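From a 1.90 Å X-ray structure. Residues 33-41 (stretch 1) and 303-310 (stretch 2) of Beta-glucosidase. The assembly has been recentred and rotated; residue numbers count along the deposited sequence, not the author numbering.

Stretch 1, residues 33-41: GWEKGPCVG
Stretch 2 303-310: AVTWSSWN

How do two segments of one chain, more than 260 residues apart in sequence, meet? Their CA atoms come closest at Pro38 and Ser307, 4.4 Å apart, where the chains cross, running neither parallel nor antiparallel; together they bury 452 Å². Pro38 (phi/psi -82/-19) sits between extended Gly37 (-82/176) and Cys39 (-95/173); after extended Ser307 (-130/144), Ser308 (-62/-23) and Trp309 (-110/2) bend the chain. Glu35 takes left-handed values, 61/10.

What ties the backbones together? Pro38 O accepts two hydrogen bonds from one residue: Ser308 N and Ser308 OG each lie 2.8 Å from it. The m rotamer of Ser308 (chi1 -67°) brings its hydroxyl to the carbonyl already held by its amide. Ser307, with chi1 t, places OG 3.2 Å from Trp309 N, which donates to it and ties Ser307 to Trp309.

Why does Trp309 dominate the contact? Its CA-to-CB bond points toward stretch 1, and chi1 -35° with chi2 111° carries the indole in among Trp34, Glu35, Gly37, Pro38, Cys39 and Val40. Trp309 NE1 donates to Gly37 O at 2.7 Å, with an N-H...acceptor angle of 157°. Over one face sits Glu35 (chi1 m, chi2 t), whose CG is 3.5 Å from the Trp309 six-membered ring centroid and 4° off the normal, a CH-pi contact made by the aliphatic part of the acid. The ring edge also meets the face of Trp34 (chi1 t, chi2 -125°): six-membered centroids lie 5.2 Å apart, planes at 69°, with Trp34 CH2 3.7 Å from Trp309 CH2.

What closes the other end? Apolar surfaces pair where Pro38 CG (ring C-gamma endo) lies 3.9 Å from Val304 CG1 (chi1 t); Pro38 CB is 3.3 Å from Trp306 O. Cys39, bonded covalently to a group elsewhere in the structure, points away at CA-to-CB, yet chi1 m leaves Cys39 SG 3.8 Å from Trp306 CH2, oblique to an indole with chi1 45° and chi2 -88°.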

# COMPACT_ATOMS: atom_id res chain seq x y z
N GLY A 33 -15.27 23.58 2.76
CA GLY A 33 -16.50 22.87 2.99
C GLY A 33 -16.63 21.67 2.08
O GLY A 33 -16.23 21.71 0.91
N TRP A 34 -17.30 20.63 2.57
CA TRP A 34 -17.52 19.41 1.78
C TRP A 34 -18.35 19.67 0.49
O TRP A 34 -19.39 20.26 0.56
CB TRP A 34 -18.18 18.37 2.66
CG TRP A 34 -18.55 17.10 1.98
CD1 TRP A 34 -19.77 16.55 1.96
CD2 TRP A 34 -17.66 16.17 1.32
NE1 TRP A 34 -19.73 15.37 1.26
CE2 TRP A 34 -18.45 15.11 0.86
CE3 TRP A 34 -16.26 16.17 1.03
CZ2 TRP A 34 -17.91 13.98 0.15
CZ3 TRP A 34 -15.71 15.07 0.29
CH2 TRP A 34 -16.55 13.99 -0.17
N GLU A 35 -17.80 19.25 -0.66
CA GLU A 35 -18.36 19.47 -1.99
C GLU A 35 -18.52 20.89 -2.43
O GLU A 35 -19.03 21.11 -3.53
CB GLU A 35 -19.69 18.70 -2.20
CG GLU A 35 -19.50 17.25 -1.87
CD GLU A 35 -20.70 16.38 -2.21
OE1 GLU A 35 -21.63 16.91 -2.82
OE2 GLU A 35 -20.70 15.21 -1.89
N LYS A 36 -17.96 21.85 -1.71
CA LYS A 36 -18.12 23.24 -2.13
C LYS A 36 -17.13 23.58 -3.26
O LYS A 36 -17.49 24.26 -4.23
CB LYS A 36 -17.92 24.22 -0.96
CG LYS A 36 -18.93 24.15 0.21
CD LYS A 36 -20.38 24.41 -0.22
CE LYS A 36 -21.34 23.19 -0.12
NZ LYS A 36 -22.17 23.01 -1.37
N GLY A 37 -15.86 23.14 -3.12
CA GLY A 37 -14.94 23.15 -4.21
C GLY A 37 -15.06 21.97 -5.14
O GLY A 37 -15.88 21.07 -4.91
N PRO A 38 -14.28 21.96 -6.22
CA PRO A 38 -14.42 20.91 -7.20
C PRO A 38 -13.68 19.61 -6.83
O PRO A 38 -14.01 18.55 -7.33
CB PRO A 38 -13.76 21.49 -8.43
CG PRO A 38 -12.69 22.36 -7.89
CD PRO A 38 -13.36 23.03 -6.69
N CYS A 39 -12.74 19.73 -5.92
CA CYS A 39 -11.93 18.59 -5.47
C CYS A 39 -12.51 17.95 -4.19
O CYS A 39 -13.37 18.51 -3.54
CB CYS A 39 -10.48 19.06 -5.26
SG CYS A 39 -9.83 19.85 -6.77
N VAL A 40 -11.93 16.83 -3.78
CA VAL A 40 -12.34 16.16 -2.56
C VAL A 40 -12.19 17.10 -1.37
O VAL A 40 -12.98 17.02 -0.39
CB VAL A 40 -11.57 14.81 -2.42
CG1 VAL A 40 -11.88 14.06 -1.11
CG2 VAL A 40 -12.02 13.93 -3.58
N GLY A 41 -11.19 17.95 -1.45
CA GLY A 41 -10.95 19.06 -0.51
C GLY A 41 -10.35 20.25 -1.22
O GLY A 41 -9.59 20.08 -2.16
N ALA A 303 -4.46 24.35 -14.12
CA ALA A 303 -5.70 24.75 -13.43
C ALA A 303 -6.64 23.56 -13.38
O ALA A 303 -6.52 22.69 -14.17
CB ALA A 303 -6.36 25.85 -14.27
N VAL A 304 -7.57 23.52 -12.41
CA VAL A 304 -8.61 22.51 -12.37
C VAL A 304 -9.75 23.00 -13.27
O VAL A 304 -10.23 24.11 -13.03
CB VAL A 304 -9.10 22.34 -10.92
CG1 VAL A 304 -10.37 21.52 -10.85
CG2 VAL A 304 -7.96 21.68 -10.11
N THR A 305 -10.18 22.20 -14.25
CA THR A 305 -11.32 22.58 -15.15
C THR A 305 -12.44 21.56 -15.09
O THR A 305 -13.32 21.47 -15.94
CB THR A 305 -10.81 22.77 -16.60
OG1 THR A 305 -10.42 21.52 -17.17
CG2 THR A 305 -9.55 23.75 -16.61
N TRP A 306 -12.42 20.74 -14.05
CA TRP A 306 -13.36 19.67 -13.91
C TRP A 306 -14.00 19.74 -12.48
O TRP A 306 -13.57 20.55 -11.63
CB TRP A 306 -12.68 18.28 -14.05
CG TRP A 306 -11.44 18.18 -13.32
CD1 TRP A 306 -10.25 18.51 -13.76
CD2 TRP A 306 -11.27 17.80 -11.95
NE1 TRP A 306 -9.31 18.37 -12.80
CE2 TRP A 306 -9.92 17.91 -11.66
CE3 TRP A 306 -12.14 17.36 -10.94
CZ2 TRP A 306 -9.40 17.64 -10.42
CZ3 TRP A 306 -11.59 17.07 -9.67
CH2 TRP A 306 -10.27 17.14 -9.45
N SER A 307 -15.01 18.93 -12.26
CA SER A 307 -15.56 18.77 -10.89
C SER A 307 -15.66 17.32 -10.52
O SER A 307 -16.06 16.46 -11.32
CB SER A 307 -16.96 19.43 -10.80
OG SER A 307 -17.63 19.40 -9.54
N SER A 308 -15.40 17.03 -9.23
CA SER A 308 -15.71 15.71 -8.66
C SER A 308 -17.18 15.37 -8.67
O SER A 308 -17.55 14.21 -8.58
CB SER A 308 -15.19 15.70 -7.21
OG SER A 308 -13.73 15.75 -7.18
N TRP A 309 -18.06 16.38 -8.73
CA TRP A 309 -19.47 16.18 -8.37
C TRP A 309 -20.39 16.27 -9.63
O TRP A 309 -21.59 16.14 -9.51
CB TRP A 309 -19.91 17.22 -7.33
CG TRP A 309 -18.82 17.57 -6.36
CD1 TRP A 309 -18.15 18.75 -6.25
CD2 TRP A 309 -18.18 16.66 -5.44
NE1 TRP A 309 -17.14 18.66 -5.30
CE2 TRP A 309 -17.17 17.40 -4.76
CE3 TRP A 309 -18.40 15.34 -5.09
CZ2 TRP A 309 -16.35 16.82 -3.86
CZ3 TRP A 309 -17.62 14.78 -4.14
CH2 TRP A 309 -16.63 15.51 -3.52
N ASN A 310 -19.82 16.46 -10.81
CA ASN A 310 -20.64 16.56 -12.06
C ASN A 310 -20.46 15.39 -12.96
O ASN A 310 -20.76 15.49 -14.15
CB ASN A 310 -20.25 17.90 -12.81
CG ASN A 310 -18.92 17.82 -13.53
OD1 ASN A 310 -18.20 16.87 -13.30
ND2 ASN A 310 -18.54 18.83 -14.36